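Kinetochore protein mis18 (Schizosaccharomyces pombe, PDB 5J6P) is a zinc-binding component of the CENP-A recruiting complex that maintains kinetochore factors at centromeres and keeps histones of the centromeric central core deacetylated. Local coordinates at residues P4-K10 against K94-L100; F13-G17 against A37-S41. The contacts are given in a common frame with arbitrary orientation. Numbering follows the deposited sequence.

Contact 1: P4-K10 against K94-L100; sequences PSVFQCK and KLQAYQL. With ZN (zinc ion), chain D.
Strands 5-9 and 95-99 are extended, whereas Lys10 (phi/psi -46/-29°) and Lys94 (-116/-2°) depart from that conformation. The strands run antiparallel, their axes 4.4 Å apart at closest approach with N-to-C directions at 154°. Val6 and Tyr98 form a hydrogen-bonded pair, Val6 N to Tyr98 O (2.7 Å) and Tyr98 N to Val6 O (2.9 Å), flanked by the non-hydrogen-bonded pairs Ser5-Gln99 and Phe7-Ala97. The ladder continues through Leu100 N to Pro4 O (3.1 Å), Gln8 N to Gln96 O (3.0 Å) and Lys10 N to Lys94 O (3.3 Å); Gln96 N to Gln8 O (2.9 Å) is weak, bent to 117°. On one face Phe7 (chi1 m) puts CE1 4.2 Å from Ala97 CB, and Ser5 OG lies 3.4 Å from Gln99 CB; the tip of Leu95, whose CA-to-CB bond points away, brings CD1 to 4.1 Å from Phe7 CB. Val6 (t), Gln8, Gln96 and Tyr98 (t) occupy the other face, Tyr98 OH hydrogen-bonding Asp18 of the second subunit. Cys9 turns away (chi1 155°) to bind zinc through SG at 2.3 Å, with Cys12, Cys63 and Cys66 completing the site. The ladder pairs the first strand of this Mis18 (Yippee-like) domain with its last, in the sheet order 95-99, 5-9, 15-18.

Contact 2: F13-G17 against A37-S41; sequences FQIVG and AVENS
The segment 37-41 has no regular secondary structure; it belongs to the loop between strands 31-34 and 42-50 and meets the start of strand 15-18 over a small area, 264 Å² summed over both sides. Ala37 is extended (phi/psi -144/162°). Its CA lies 4.8 Å from Gly17 CA, and its CB comes within 3.1 Å of Val16 O. Val38 follows at -55/137°, with CA 5.3 Å from Val16 CA, and makes a backbone hydrogen bond across the contact: Val38 N to Val16 O, 2.8 Å, at an N-H...O angle of 161°. Its side chain (chi1 t) points toward strand 15-18, bringing CG2 to 3.5 Å from Ile15 O and 4.3 Å from Ile15 CG2; it also packs on Tyr98 of the second subunit. Glu39 (-54/-63°) and Asn40 (-91/14°) are the central residues of a type I-like beta turn, and both CA-to-CB bonds point away from 13-17; Asn40 O accepts a hydrogen bond from Thr64 OG1. The turn closes on Val38 O, which receives both Ser41 N (3.1 Å) and Ser41 OG (2.7 Å, chi1 p). Ser41, itself buried, points back toward the strand, with OG 3.8 Å from Val16 CA and CB 3.8 Å from Ile15 O. Gln14, in an extended t,t rotamer, reaches across beside Ser41 and lies close to Cys12 and Cys63 of the zinc site. With one straight backbone bond, a single apolar side-chain contact and a serine satisfied within its own turn, the chemistry implies that a turn stabilised by its own hydrogen bonds packs against the strand, not extension of a sheet by a further paired strand.

Strand 5-9 is the common element: contact 1 uses one of its edges, while the other pairs with strand 15-18 through the probable hydrogen bonds Phe7 N to Gly17 O and Phe7 O to Val16 N, both 2.8 Å. The centres of the two contacts are about 11 Å apart, contact 2 nested inside the loop closed by contact 1. Phe13, which does not reach 37-41, packs on contact 1, its CE1 3.4 Å from Gln96 OE1. Contact 1 supplies the zinc ligand Cys9; the nearest atom of the Gln14 side chain is about 5 Å from the metal. Both contacts touch the second subunit, Val38 packing on Tyr98 of that chain.

Contact 1: P4-K10 against K94-L100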
ATOM      1  N   PRO A   4      -0.220   7.159 -10.223  1.00 72.93           N
ATOM      2  CA  PRO A   4      -0.667   5.782  -9.941  1.00 85.23           C
ATOM      3  C   PRO A   4      -1.472   5.590  -8.638  1.00 94.06           C
ATOM      4  O   PRO A   4      -1.376   6.408  -7.704  1.00102.04           O
ATOM      5  CB  PRO A   4       0.658   4.979  -9.851  1.00 77.89           C
ATOM      6  CG  PRO A   4       1.675   5.806 -10.576  1.00 75.33           C
ATOM      7  CD  PRO A   4       1.258   7.229 -10.304  1.00 79.05           C
ATOM      8  N   SER A   5      -2.276   4.527  -8.612  1.00 87.76           N
ATOM      9  CA  SER A   5      -2.778   3.958  -7.367  1.00 78.81           C
ATOM     10  C   SER A   5      -2.177   2.579  -7.026  1.00 80.59           C
ATOM     11  O   SER A   5      -1.591   1.888  -7.877  1.00 78.02           O
ATOM     12  CB  SER A   5      -4.298   3.915  -7.379  1.00 76.26           C
ATOM     13  OG  SER A   5      -4.851   5.228  -7.455  1.00 73.95           O
ATOM     14  N   VAL A   6      -2.266   2.228  -5.748  1.00 79.27           N
ATOM     15  CA  VAL A   6      -1.874   0.902  -5.264  1.00 78.08           C
ATOM     16  C   VAL A   6      -3.078   0.267  -4.612  1.00 73.97           C
ATOM     17  O   VAL A   6      -3.927   0.979  -4.066  1.00 81.45           O
ATOM     18  CB  VAL A   6      -0.728   1.026  -4.258  1.00 80.05           C
ATOM     19  CG1 VAL A   6      -0.639  -0.172  -3.335  1.00 79.15           C
ATOM     20  CG2 VAL A   6       0.581   1.164  -5.010  1.00 80.81           C
ATOM     21  N   PHE A   7      -3.148  -1.064  -4.666  1.00 68.48           N
ATOM     22  CA  PHE A   7      -4.349  -1.789  -4.239  1.00 66.05           C
ATOM     23  C   PHE A   7      -4.084  -2.729  -3.112  1.00 62.90           C
ATOM     24  O   PHE A   7      -3.124  -3.518  -3.174  1.00 62.32           O
ATOM     25  CB  PHE A   7      -4.940  -2.592  -5.418  1.00 69.89           C
ATOM     26  CG  PHE A   7      -5.277  -1.738  -6.587  1.00 69.01           C
ATOM     27  CD1 PHE A   7      -6.308  -0.829  -6.492  1.00 69.71           C
ATOM     28  CD2 PHE A   7      -4.513  -1.770  -7.741  1.00 69.83           C
ATOM     29  CE1 PHE A   7      -6.596   0.013  -7.542  1.00 68.83           C
ATOM     30  CE2 PHE A   7      -4.809  -0.938  -8.799  1.00 67.64           C
ATOM     31  CZ  PHE A   7      -5.848  -0.052  -8.698  1.00 64.88           C
ATOM     32  N   GLN A   8      -4.978  -2.708  -2.126  1.00 63.88           N
ATOM     33  CA  GLN A   8      -4.879  -3.600  -0.971  1.00 68.91           C
ATOM     34  C   GLN A   8      -6.169  -4.272  -0.534  1.00 61.64           C
ATOM     35  O   GLN A   8      -7.228  -3.681  -0.611  1.00 59.92           O
ATOM     36  CB  GLN A   8      -4.449  -2.804   0.242  1.00 75.69           C
ATOM     37  CG  GLN A   8      -3.294  -1.833   0.098  1.00 73.96           C
ATOM     38  CD  GLN A   8      -3.287  -0.897   1.282  1.00 78.52           C
ATOM     39  OE1 GLN A   8      -2.504  -1.058   2.254  1.00 78.27           O
ATOM     40  NE2 GLN A   8      -4.239   0.023   1.264  1.00 75.44           N
ATOM     41  N   CYS A   9      -6.060  -5.478   0.011  1.00 63.62           N
ATOM     42  CA  CYS A   9      -7.209  -6.137   0.625  1.00 64.22           C
ATOM     43  C   CYS A   9      -7.694  -5.348   1.844  1.00 64.92           C
ATOM     44  O   CYS A   9      -6.963  -5.183   2.821  1.00 71.18           O
ATOM     45  CB  CYS A   9      -6.854  -7.570   1.030  1.00 59.33           C
ATOM     46  SG  CYS A   9      -7.856  -8.234   2.380  1.00 56.59           S
ATOM     47  N   LYS A  10      -8.930  -4.861   1.775  1.00 67.19           N
ATOM     48  CA  LYS A  10      -9.531  -4.055   2.842  1.00 66.63           C
ATOM     49  C   LYS A  10      -9.328  -4.601   4.238  1.00 67.69           C
ATOM     50  O   LYS A  10      -9.327  -3.833   5.223  1.00 69.53           O
ATOM     51  CB  LYS A  10     -11.025  -3.923   2.637  1.00 68.12           C
ATOM     52  CG  LYS A  10     -11.432  -2.901   1.574  1.00 79.08           C
ATOM     53  CD  LYS A  10     -12.625  -2.081   2.063  1.00 82.07           C
ATOM     54  CE  LYS A  10     -13.660  -1.771   0.995  1.00 92.95           C
ATOM     55  NZ  LYS A  10     -15.003  -1.840   1.640  1.00 92.62           N
ATOM     56  N   LYS A  94     -14.058  -5.146  -1.968  1.00 87.21           N
ATOM     57  CA  LYS A  94     -13.123  -5.904  -1.176  1.00 77.41           C
ATOM     58  C   LYS A  94     -11.717  -5.366  -1.268  1.00 67.86           C
ATOM     59  O   LYS A  94     -10.843  -5.905  -0.642  1.00 71.91           O
ATOM     60  CB  LYS A  94     -13.154  -7.351  -1.690  1.00 82.23           C
ATOM     61  CG  LYS A  94     -14.476  -8.089  -1.438  1.00 76.93           C
ATOM     62  CD  LYS A  94     -14.472  -8.608  -0.021  1.00 85.31           C
ATOM     63  CE  LYS A  94     -15.696  -9.397   0.357  1.00 90.36           C
ATOM     64  NZ  LYS A  94     -15.447  -9.943   1.718  1.00 93.23           N
ATOM     65  N   LEU A  95     -11.488  -4.329  -2.055  1.00 67.99           N
ATOM     66  CA  LEU A  95     -10.149  -3.770  -2.251  1.00 75.88           C
ATOM     67  C   LEU A  95     -10.170  -2.357  -1.730  1.00 78.99           C
ATOM     68  O   LEU A  95     -11.226  -1.864  -1.314  1.00 90.30           O
ATOM     69  CB  LEU A  95      -9.733  -3.754  -3.729  1.00 74.47           C
ATOM     70  CG  LEU A  95      -9.149  -5.010  -4.346  1.00 74.66           C
ATOM     71  CD1 LEU A  95      -7.730  -5.224  -3.914  1.00 76.74           C
ATOM     72  CD2 LEU A  95      -9.973  -6.231  -3.990  1.00 83.26           C
ATOM     73  N   GLN A  96      -8.992  -1.726  -1.751  1.00 74.23           N
ATOM     74  CA  GLN A  96      -8.814  -0.338  -1.340  1.00 70.03           C
ATOM     75  C   GLN A  96      -7.751   0.285  -2.217  1.00 66.12           C
ATOM     76  O   GLN A  96      -6.799  -0.384  -2.617  1.00 63.89           O
ATOM     77  CB  GLN A  96      -8.338  -0.311   0.088  1.00 79.28           C
ATOM     78  CG  GLN A  96      -9.118   0.592   0.988  1.00 78.96           C
ATOM     79  CD  GLN A  96      -8.521   0.574   2.369  1.00 87.38           C
ATOM     80  OE1 GLN A  96      -7.304   0.544   2.514  1.00 93.71           O
ATOM     81  NE2 GLN A  96      -9.366   0.576   3.395  1.00 94.52           N
ATOM     82  N   ALA A  97      -7.911   1.564  -2.526  1.00 73.45           N
ATOM     83  CA  ALA A  97      -6.949   2.243  -3.410  1.00 74.52           C
ATOM     84  C   ALA A  97      -6.239   3.334  -2.650  1.00 74.86           C
ATOM     85  O   ALA A  97      -6.816   4.027  -1.780  1.00 71.96           O
ATOM     86  CB  ALA A  97      -7.620   2.810  -4.642  1.00 71.47           C
ATOM     87  N   TYR A  98      -4.961   3.438  -2.947  1.00 66.48           N
ATOM     88  CA  TYR A  98      -4.176   4.503  -2.430  1.00 69.59           C
ATOM     89  C   TYR A  98      -3.506   5.130  -3.635  1.00 70.99           C
ATOM     90  O   TYR A  98      -2.616   4.498  -4.277  1.00 63.66           O
ATOM     91  CB  TYR A  98      -3.152   3.994  -1.402  1.00 73.02           C
ATOM     92  CG  TYR A  98      -2.124   5.053  -1.099  1.00 71.54           C
ATOM     93  CD1 TYR A  98      -2.448   6.156  -0.280  1.00 76.32           C
ATOM     94  CD2 TYR A  98      -0.853   4.997  -1.673  1.00 59.65           C
ATOM     95  CE1 TYR A  98      -1.525   7.167  -0.053  1.00 75.05           C
ATOM     96  CE2 TYR A  98       0.076   5.990  -1.434  1.00 62.38           C
ATOM     97  CZ  TYR A  98      -0.266   7.068  -0.643  1.00 70.39           C
ATOM     98  OH  TYR A  98       0.654   8.047  -0.449  1.00 80.62           O
ATOM     99  N   GLN A  99      -3.948   6.359  -3.942  1.00 77.25           N
ATOM    100  CA  GLN A  99      -3.325   7.152  -4.999  1.00 83.52           C
ATOM    101  C   GLN A  99      -2.202   7.942  -4.385  1.00 78.80           C
ATOM    102  O   GLN A  99      -2.430   8.684  -3.443  1.00 88.74           O
ATOM    103  CB  GLN A  99      -4.305   8.105  -5.693  1.00 86.33           C
ATOM    104  CG  GLN A  99      -3.758   8.539  -7.060  1.00 98.58           C
ATOM    105  CD  GLN A  99      -4.542   9.659  -7.733  1.00 99.33           C
ATOM    106  OE1 GLN A  99      -5.538  10.157  -7.195  1.00 80.37           O
ATOM    107  NE2 GLN A  99      -4.077  10.069  -8.921  1.00101.43           N
ATOM    108  N   LEU A 100      -1.011   7.811  -4.946  1.00 73.46           N
ATOM    109  CA  LEU A 100       0.164   8.527  -4.449  1.00 82.15           C
ATOM    110  C   LEU A 100      -0.006  10.053  -4.602  1.00 88.33           C
ATOM    111  O   LEU A 100      -0.861  10.499  -5.362  1.00 82.46           O
ATOM    112  CB  LEU A 100       1.428   8.107  -5.204  1.00 75.61           C
ATOM    113  CG  LEU A 100       2.007   6.716  -4.968  1.00 69.44           C
ATOM    114  CD1 LEU A 100       1.011   5.602  -5.215  1.00 78.14           C
ATOM    115  CD2 LEU A 100       3.236   6.512  -5.846  1.00 70.85           C
TER
HETATM  116 ZN    ZN D 201      -6.442  -9.901   3.092  1.00 20.00          ZN

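Contact 2: F13-G17 against A37-S41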
ATOM      1  N   PHE A  13      -4.897  -5.310   4.512  1.00 63.40           N
ATOM      2  CA  PHE A  13      -4.014  -4.296   3.891  1.00 60.14           C
ATOM      3  C   PHE A  13      -2.828  -4.865   3.095  1.00 61.89           C
ATOM      4  O   PHE A  13      -1.885  -4.149   2.759  1.00 61.32           O
ATOM      5  CB  PHE A  13      -3.517  -3.267   4.910  1.00 57.69           C
ATOM      6  CG  PHE A  13      -4.550  -2.287   5.407  1.00 66.52           C
ATOM      7  CD1 PHE A  13      -5.827  -2.183   4.875  1.00 70.72           C
ATOM      8  CD2 PHE A  13      -4.183  -1.394   6.406  1.00 71.96           C
ATOM      9  CE1 PHE A  13      -6.725  -1.254   5.349  1.00 65.92           C
ATOM     10  CE2 PHE A  13      -5.071  -0.452   6.873  1.00 75.13           C
ATOM     11  CZ  PHE A  13      -6.358  -0.394   6.346  1.00 71.88           C
ATOM     12  N   GLN A  14      -2.864  -6.140   2.767  1.00 61.67           N
ATOM     13  CA  GLN A  14      -1.868  -6.650   1.876  1.00 62.10           C
ATOM     14  C   GLN A  14      -2.013  -6.005   0.510  1.00 61.99           C
ATOM     15  O   GLN A  14      -3.108  -5.951  -0.046  1.00 67.94           O
ATOM     16  CB  GLN A  14      -1.990  -8.162   1.731  1.00 63.88           C
ATOM     17  CG  GLN A  14      -0.915  -8.697   0.809  1.00 57.57           C
ATOM     18  CD  GLN A  14      -0.841 -10.199   0.764  1.00 61.24           C
ATOM     19  OE1 GLN A  14      -1.864 -10.932   0.850  1.00 71.76           O
ATOM     20  NE2 GLN A  14       0.368 -10.679   0.572  1.00 61.66           N
ATOM     21  N   ILE A  15      -0.905  -5.538  -0.040  1.00 69.36           N
ATOM     22  CA  ILE A  15      -0.925  -4.970  -1.378  1.00 76.86           C
ATOM     23  C   ILE A  15      -0.958  -6.116  -2.358  1.00 78.28           C
ATOM     24  O   ILE A  15      -0.102  -6.981  -2.283  1.00 68.51           O
ATOM     25  CB  ILE A  15       0.306  -4.107  -1.664  1.00 76.16           C
ATOM     26  CG1 ILE A  15       0.171  -2.793  -0.903  1.00 80.27           C
ATOM     27  CG2 ILE A  15       0.466  -3.839  -3.151  1.00 71.34           C
ATOM     28  CD1 ILE A  15       1.486  -2.065  -0.708  1.00 82.62           C
ATOM     29  N   VAL A  16      -1.933  -6.084  -3.269  1.00 74.80           N
ATOM     30  CA  VAL A  16      -2.102  -7.127  -4.285  1.00 77.02           C
ATOM     31  C   VAL A  16      -1.662  -6.688  -5.696  1.00 79.31           C
ATOM     32  O   VAL A  16      -1.294  -7.516  -6.525  1.00 79.85           O
ATOM     33  CB  VAL A  16      -3.552  -7.639  -4.298  1.00 80.22           C
ATOM     34  CG1 VAL A  16      -3.949  -8.155  -2.909  1.00 76.18           C
ATOM     35  CG2 VAL A  16      -4.525  -6.564  -4.779  1.00 83.07           C
ATOM     36  N   GLY A  17      -1.711  -5.391  -5.972  1.00 72.76           N
ATOM     37  CA  GLY A  17      -1.059  -4.846  -7.147  1.00 78.09           C
ATOM     38  C   GLY A  17      -1.209  -3.353  -7.240  1.00 79.29           C
ATOM     39  O   GLY A  17      -1.536  -2.698  -6.242  1.00 85.46           O
ATOM     40  N   ALA A  37      -0.397  -9.388 -10.548  1.00 75.30           N
ATOM     41  CA  ALA A  37      -0.474  -9.134  -9.127  1.00 75.27           C
ATOM     42  C   ALA A  37       0.746  -9.621  -8.434  1.00 68.19           C
ATOM     43  O   ALA A  37       1.445 -10.472  -8.922  1.00 69.30           O
ATOM     44  CB  ALA A  37      -1.699  -9.822  -8.547  1.00 84.07           C
ATOM     45  N   VAL A  38       0.946  -9.125  -7.233  1.00 74.62           N
ATOM     46  CA  VAL A  38       2.087  -9.531  -6.421  1.00 74.94           C
ATOM     47  C   VAL A  38       2.126 -11.044  -6.246  1.00 76.59           C
ATOM     48  O   VAL A  38       1.099 -11.669  -5.974  1.00 75.57           O
ATOM     49  CB  VAL A  38       2.030  -8.893  -5.026  1.00 69.99           C
ATOM     50  CG1 VAL A  38       3.213  -9.378  -4.190  1.00 63.18           C
ATOM     51  CG2 VAL A  38       1.960  -7.358  -5.122  1.00 68.74           C
ATOM     52  N   GLU A  39       3.314 -11.622  -6.363  1.00 84.48           N
ATOM     53  CA  GLU A  39       3.407 -13.061  -6.537  1.00100.90           C
ATOM     54  C   GLU A  39       2.681 -13.844  -5.464  1.00105.87           C
ATOM     55  O   GLU A  39       1.694 -14.546  -5.757  1.00110.44           O
ATOM     56  CB  GLU A  39       4.848 -13.538  -6.665  1.00116.27           C
ATOM     57  CG  GLU A  39       5.265 -13.730  -8.116  1.00125.76           C
ATOM     58  CD  GLU A  39       6.737 -14.044  -8.250  1.00137.02           C
ATOM     59  OE1 GLU A  39       7.241 -14.850  -7.429  1.00122.76           O
ATOM     60  OE2 GLU A  39       7.385 -13.478  -9.168  1.00144.57           O
ATOM     61  N   ASN A  40       3.105 -13.714  -4.219  1.00 86.28           N
ATOM     62  CA  ASN A  40       2.440 -14.535  -3.236  1.00 87.67           C
ATOM     63  C   ASN A  40       1.215 -13.883  -2.570  1.00 84.87           C
ATOM     64  O   ASN A  40       0.676 -14.442  -1.614  1.00 71.29           O
ATOM     65  CB  ASN A  40       3.469 -15.136  -2.285  1.00 93.29           C
ATOM     66  CG  ASN A  40       4.309 -16.213  -2.971  1.00105.13           C
ATOM     67  OD1 ASN A  40       5.541 -16.157  -2.966  1.00102.19           O
ATOM     68  ND2 ASN A  40       3.638 -17.181  -3.605  1.00102.32           N
ATOM     69  N   SER A  41       0.695 -12.780  -3.128  1.00 73.04           N
ATOM     70  CA  SER A  41      -0.440 -12.110  -2.512  1.00 73.71           C
ATOM     71  C   SER A  41      -1.798 -12.809  -2.654  1.00 76.55           C
ATOM     72  O   SER A  41      -2.752 -12.434  -1.976  1.00 66.45           O
ATOM     73  CB  SER A  41      -0.592 -10.711  -3.058  1.00 71.26           C
ATOM     74  OG  SER A  41      -0.896 -10.758  -4.429  1.00 83.35           O
TER